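Long-range contacts in phospholipase C-beta (PLC-beta) (Sepia officinalis, PDB 3QR0), which is a phospholipase C of the beta class, combining a PH domain, EF-hand-like repeats, a split TIM-barrel-type X-Y core and a C2 domain: residues N281-A286 against G295-E300; K242-T247 against G291-Q296. All blocks are in the same frame, centred on the assembly; numbering follows the deposited sequence.

Interaction 1: residues N281-A286 against G295-E300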
loop_
_atom_site.group_PDB
_atom_site.type_symbol
_atom_site.label_atom_id
_atom_site.label_comp_id
_atom_site.label_asym_id
_atom_site.label_seq_id
_atom_site.Cartn_x
_atom_site.Cartn_y
_atom_site.Cartn_z
ATOM N N ASN A 281 -30.758 8.270 14.522
ATOM C CA ASN A 281 -30.616 9.082 15.731
ATOM C C ASN A 281 -29.185 9.579 15.930
ATOM O O ASN A 281 -28.983 10.726 16.323
ATOM C CB ASN A 281 -31.068 8.320 16.982
ATOM C CG ASN A 281 -30.930 9.156 18.247
ATOM O OD1 ASN A 281 -31.632 10.156 18.423
ATOM N ND2 ASN A 281 -30.006 8.769 19.119
ATOM N N ASP A 282 -28.206 8.716 15.667
ATOM C CA ASP A 282 -26.796 9.094 15.755
ATOM C C ASP A 282 -26.480 10.262 14.834
ATOM O O ASP A 282 -25.901 11.248 15.262
ATOM C CB ASP A 282 -25.871 7.921 15.391
ATOM C CG ASP A 282 -25.804 6.854 16.477
ATOM O OD1 ASP A 282 -26.044 7.178 17.662
ATOM O OD2 ASP A 282 -25.496 5.685 16.140
ATOM N N TYR A 283 -26.869 10.144 13.569
ATOM C CA TYR A 283 -26.485 11.129 12.559
ATOM C C TYR A 283 -27.275 12.421 12.744
ATOM O O TYR A 283 -26.714 13.514 12.650
ATOM C CB TYR A 283 -26.667 10.572 11.139
ATOM C CG TYR A 283 -26.070 9.185 10.922
ATOM C CD1 TYR A 283 -24.832 8.843 11.459
ATOM C CD2 TYR A 283 -26.741 8.225 10.172
ATOM C CE1 TYR A 283 -24.283 7.579 11.260
ATOM C CE2 TYR A 283 -26.201 6.955 9.974
ATOM C CZ TYR A 283 -24.969 6.642 10.519
ATOM O OH TYR A 283 -24.422 5.388 10.329
ATOM N N GLU A 284 -28.569 12.287 13.026
ATOM C CA GLU A 284 -29.427 13.443 13.262
ATOM C C GLU A 284 -29.081 14.182 14.553
ATOM O O GLU A 284 -29.221 15.397 14.612
ATOM C CB GLU A 284 -30.899 13.033 13.262
ATOM C CG GLU A 284 -31.427 12.744 11.881
ATOM C CD GLU A 284 -31.384 13.971 10.981
ATOM O OE1 GLU A 284 -31.799 15.065 11.438
ATOM O OE2 GLU A 284 -30.929 13.843 9.822
ATOM N N SER A 285 -28.633 13.453 15.573
ATOM C CA SER A 285 -28.103 14.076 16.791
ATOM C C SER A 285 -26.922 14.991 16.470
ATOM O O SER A 285 -26.875 16.139 16.925
ATOM C CB SER A 285 -27.662 13.010 17.799
ATOM O OG SER A 285 -28.780 12.310 18.314
ATOM N N ALA A 286 -25.979 14.471 15.685
ATOM C CA ALA A 286 -24.787 15.218 15.277
ATOM C C ALA A 286 -25.099 16.453 14.427
ATOM O O ALA A 286 -24.455 17.489 14.580
ATOM C CB ALA A 286 -23.821 14.300 14.524
ATOM N N GLY A 295 -36.648 8.453 13.536
ATOM C CA GLY A 295 -36.780 7.722 12.282
ATOM C C GLY A 295 -36.896 8.603 11.051
ATOM O O GLY A 295 -37.555 8.227 10.083
ATOM N N GLN A 296 -36.261 9.772 11.082
ATOM C CA GLN A 296 -36.285 10.691 9.946
ATOM C C GLN A 296 -34.894 11.264 9.696
ATOM O O GLN A 296 -34.399 12.074 10.479
ATOM C CB GLN A 296 -37.286 11.825 10.181
ATOM C CG GLN A 296 -38.750 11.386 10.141
ATOM C CD GLN A 296 -39.716 12.547 9.955
ATOM O OE1 GLN A 296 -39.478 13.446 9.149
ATOM N NE2 GLN A 296 -40.824 12.520 10.692
ATOM N N LEU A 297 -34.272 10.827 8.604
ATOM C CA LEU A 297 -32.935 11.265 8.230
ATOM C C LEU A 297 -33.027 12.409 7.222
ATOM O O LEU A 297 -33.657 12.273 6.171
ATOM C CB LEU A 297 -32.144 10.094 7.637
ATOM C CG LEU A 297 -30.672 10.330 7.294
ATOM C CD1 LEU A 297 -29.856 10.651 8.542
ATOM C CD2 LEU A 297 -30.093 9.113 6.569
ATOM N N THR A 298 -32.393 13.530 7.560
ATOM C CA THR A 298 -32.384 14.729 6.723
ATOM C C THR A 298 -31.254 14.675 5.690
ATOM O O THR A 298 -30.402 13.786 5.728
ATOM C CB THR A 298 -32.205 16.005 7.588
ATOM O OG1 THR A 298 -30.965 15.934 8.299
ATOM C CG2 THR A 298 -33.348 16.153 8.595
ATOM N N LYS A 299 -31.257 15.640 4.775
ATOM C CA LYS A 299 -30.218 15.764 3.746
ATOM C C LYS A 299 -28.814 15.850 4.360
ATOM O O LYS A 299 -27.877 15.209 3.889
ATOM C CB LYS A 299 -30.505 17.009 2.907
ATOM C CG LYS A 299 -29.599 17.210 1.708
ATOM C CD LYS A 299 -30.112 18.334 0.812
ATOM C CE LYS A 299 -30.101 19.687 1.518
ATOM N NZ LYS A 299 -30.420 20.806 0.590
ATOM N N GLU A 300 -28.689 16.633 5.427
ATOM C CA GLU A 300 -27.410 16.822 6.105
ATOM C C GLU A 300 -27.020 15.567 6.890
ATOM O O GLU A 300 -25.839 15.233 6.986
ATOM C CB GLU A 300 -27.471 18.039 7.036
ATOM C CG GLU A 300 -27.564 19.395 6.319
ATOM C CD GLU A 300 -28.950 19.727 5.764
ATOM O OE1 GLU A 300 -29.965 19.124 6.197
ATOM O OE2 GLU A 300 -29.024 20.612 4.882
HETATM O O HOH W 1 -34.501 14.355 11.867
#

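Interaction 2: residues K242-T247 against G291-Q296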
loop_
_atom_site.group_PDB
_atom_site.type_symbol
_atom_site.label_atom_id
_atom_site.label_comp_id
_atom_site.label_asym_id
_atom_site.label_seq_id
_atom_site.Cartn_x
_atom_site.Cartn_y
_atom_site.Cartn_z
ATOM N N LYS A 242 -40.689 11.864 -0.884
ATOM C CA LYS A 242 -41.786 11.859 0.099
ATOM C C LYS A 242 -41.501 12.692 1.356
ATOM O O LYS A 242 -42.310 12.711 2.285
ATOM C CB LYS A 242 -42.113 10.422 0.509
ATOM C CG LYS A 242 -42.597 9.547 -0.637
ATOM C CD LYS A 242 -43.346 8.320 -0.126
ATOM C CE LYS A 242 -43.696 7.366 -1.259
ATOM N NZ LYS A 242 -44.796 6.435 -0.881
ATOM N N GLY A 243 -40.369 13.389 1.375
ATOM C CA GLY A 243 -39.952 14.168 2.539
ATOM C C GLY A 243 -38.639 13.613 3.049
ATOM O O GLY A 243 -37.750 13.303 2.261
ATOM N N ASN A 244 -38.519 13.463 4.364
ATOM C CA ASN A 244 -37.313 12.888 4.947
ATOM C C ASN A 244 -37.164 11.397 4.626
ATOM O O ASN A 244 -38.130 10.728 4.256
ATOM C CB ASN A 244 -37.283 13.118 6.461
ATOM C CG ASN A 244 -36.997 14.569 6.830
ATOM O OD1 ASN A 244 -36.266 15.271 6.131
ATOM N ND2 ASN A 244 -37.564 15.014 7.941
ATOM N N ILE A 245 -35.939 10.893 4.736
ATOM C CA ILE A 245 -35.676 9.470 4.562
ATOM C C ILE A 245 -36.117 8.769 5.843
ATOM O O ILE A 245 -35.562 9.027 6.912
ATOM C CB ILE A 245 -34.176 9.190 4.299
ATOM C CG1 ILE A 245 -33.723 9.845 2.987
ATOM C CG2 ILE A 245 -33.901 7.692 4.241
ATOM C CD1 ILE A 245 -32.219 9.764 2.746
ATOM N N THR A 246 -37.131 7.912 5.734
ATOM C CA THR A 246 -37.636 7.159 6.885
ATOM C C THR A 246 -36.703 5.991 7.225
ATOM O O THR A 246 -35.841 5.622 6.426
ATOM C CB THR A 246 -39.054 6.609 6.629
ATOM O OG1 THR A 246 -39.017 5.638 5.574
ATOM C CG2 THR A 246 -40.023 7.738 6.253
ATOM N N THR A 247 -36.885 5.420 8.415
ATOM C CA THR A 247 -36.125 4.246 8.855
ATOM C C THR A 247 -36.156 3.113 7.830
ATOM O O THR A 247 -35.123 2.523 7.517
ATOM C CB THR A 247 -36.662 3.707 10.195
ATOM O OG1 THR A 247 -36.505 4.708 11.206
ATOM C CG2 THR A 247 -35.925 2.436 10.614
ATOM N N GLY A 291 -33.459 19.259 17.251
ATOM C CA GLY A 291 -34.230 19.392 16.017
ATOM C C GLY A 291 -34.464 18.067 15.302
ATOM O O GLY A 291 -35.241 18.005 14.345
ATOM N N LYS A 292 -33.792 17.005 15.752
ATOM C CA LYS A 292 -33.971 15.672 15.168
ATOM C C LYS A 292 -35.390 15.156 15.369
ATOM O O LYS A 292 -36.048 15.483 16.362
ATOM C CB LYS A 292 -32.981 14.668 15.775
ATOM C CG LYS A 292 -33.277 14.282 17.222
ATOM C CD LYS A 292 -32.086 13.598 17.885
ATOM C CE LYS A 292 -32.377 13.323 19.361
ATOM N NZ LYS A 292 -31.231 12.689 20.064
ATOM N N LYS A 293 -35.844 14.346 14.415
ATOM C CA LYS A 293 -37.123 13.658 14.492
ATOM C C LYS A 293 -36.863 12.162 14.394
ATOM O O LYS A 293 -36.084 11.717 13.543
ATOM C CB LYS A 293 -38.030 14.089 13.344
ATOM C CG LYS A 293 -38.380 15.564 13.341
ATOM C CD LYS A 293 -38.895 16.013 11.978
ATOM C CE LYS A 293 -39.007 17.527 11.905
ATOM N NZ LYS A 293 -39.504 17.980 10.578
ATOM N N LYS A 294 -37.517 11.395 15.261
ATOM C CA LYS A 294 -37.335 9.946 15.325
ATOM C C LYS A 294 -37.583 9.297 13.965
ATOM O O LYS A 294 -38.593 9.568 13.316
ATOM C CB LYS A 294 -38.290 9.340 16.357
ATOM C CG LYS A 294 -37.967 7.907 16.741
ATOM C CD LYS A 294 -38.856 7.434 17.890
ATOM C CE LYS A 294 -38.229 6.257 18.618
ATOM N NZ LYS A 294 -39.125 5.686 19.654
ATOM N N GLY A 295 -36.648 8.453 13.536
ATOM C CA GLY A 295 -36.780 7.722 12.282
ATOM C C GLY A 295 -36.896 8.603 11.051
ATOM O O GLY A 295 -37.555 8.227 10.083
ATOM N N GLN A 296 -36.261 9.772 11.082
ATOM C CA GLN A 296 -36.285 10.691 9.946
ATOM C C GLN A 296 -34.894 11.264 9.696
ATOM O O GLN A 296 -34.399 12.074 10.479
ATOM C CB GLN A 296 -37.286 11.825 10.181
ATOM C CG GLN A 296 -38.750 11.386 10.141
ATOM C CD GLN A 296 -39.716 12.547 9.955
ATOM O OE1 GLN A 296 -39.478 13.446 9.149
ATOM N NE2 GLN A 296 -40.824 12.520 10.692
HETATM O O HOH W 2 -40.794 13.806 6.311
#

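Interaction 1: residues N281-A286 against G295-E300
Within the EF-hand-like part of the chain, helix 273-288 and the start of helix 299-307 are joined where one carboxylate meets a helix N-cap residue. Glu284, its chain bent at chi2 (-63°), lays its end obliquely across Thr298. Thr298 OG1 donates to Glu284 OE2 on the syn lone pair at 2.6 Å. The backbone N of Thr298 reaches the same OE2 at 2.7 Å along a nearly straight path (170°), but from above the carboxylate plane. Thr298 OG1, held between backbone N and carbonyl carbon, also caps Gly301 N. The other oxygen, Glu284 OE1, pairs with Asn288 ND2 and takes a weak bond from a water that also donates to Gln296 O. Two donors grip OE2 and Asn288 holds OE1, which limits the carboxylate's rotation. Such a buried charge is probably steadied by these donors and by the N-terminus of helix 299-307. Beside this polar group, Leu297 CD1 lies 3.6 Å from Glu284 OE2 and touches Tyr283 CB at 4.1 Å, near the edge of the ring. Leu297 also packs on Ile280 and bonds through its backbone to Ile245 of strand 245-246, while Lys299 forms a salt bridge with Glu232 of helix 230-238.

Interaction 2: residues K242-T247 against G291-Q296
The side-chain amides of Asn244 and Gln296 carry the polar part of this contact between 242-247 and 291-296. Asn244 ND2 donates to Gln296 OE1 over 2.8 Å, with an N-H...O angle of 166°. The acceptor lies close to the amide plane of Asn244, and the donor lies in the carbonyl plane of Gln296, so the bond is well directed at both ends although the two amide planes are turned 53° apart. The side chains cross at about a right angle, each with its first torsion placing CG beside the backbone N, and beyond CG the Gln296 chain runs extended to bring OE1 to the N-H of Asn244 ND2. That oxygen has a second partner: a water that donates to Gln296 OE1 at 3.1 Å and accepts from Asn244 N at 3.0 Å. The backbone N and the side-chain amide of Asn244 thus converge on one acceptor, the first through water and the second directly.

Farther along, the backbones meet more loosely. Thr247 N gives Gly295 O a weak, bent bond of 3.3 Å, and the same oxygen receives a CA-H...O contact from Thr246 CA. Ile245 O, bonded by the backbone N of Leu297, also receives a CA-H...O contact from Gln296 CA. Thr247 OG1 approaches Gly295 CA to 3.2 Å, close against the glycine, whose phi is positive (60°). Thr246 OG1 is engaged elsewhere, capping Met249 N at the start of helix 247-257. Residues Lys293 to Gln296 form a type II turn, its closing backbone bond weak. A short two-stranded antiparallel link such as that of strands 245-246 and 296-297, between the loops of paired helix-loop-helix units, is characteristic of EF-hand folds.

How the interactions relate
Interactions 1 and 2 share Gly295 and Gln296, and their centres lie 7 Å apart. The join between them is the short sheet of strands 245-246 and 296-297, where Leu297 N approaches Ile245 O at 2.8 Å, a probable hydrogen bond. Gln296 thus faces both ways, its side chain serving interaction 2 while its carbonyl takes part in interaction 1. A second bridge is Lys292, whose NZ lies 3.0 Å from Ser285 OG and whose CB packs 3.6 Å from Glu284 CB. Both contacts belong to the EF-hand-like region, whereas the calcium ion is bound by Asn339, Glu368, Asp370 and Glu417, in the X-domain part of the chain.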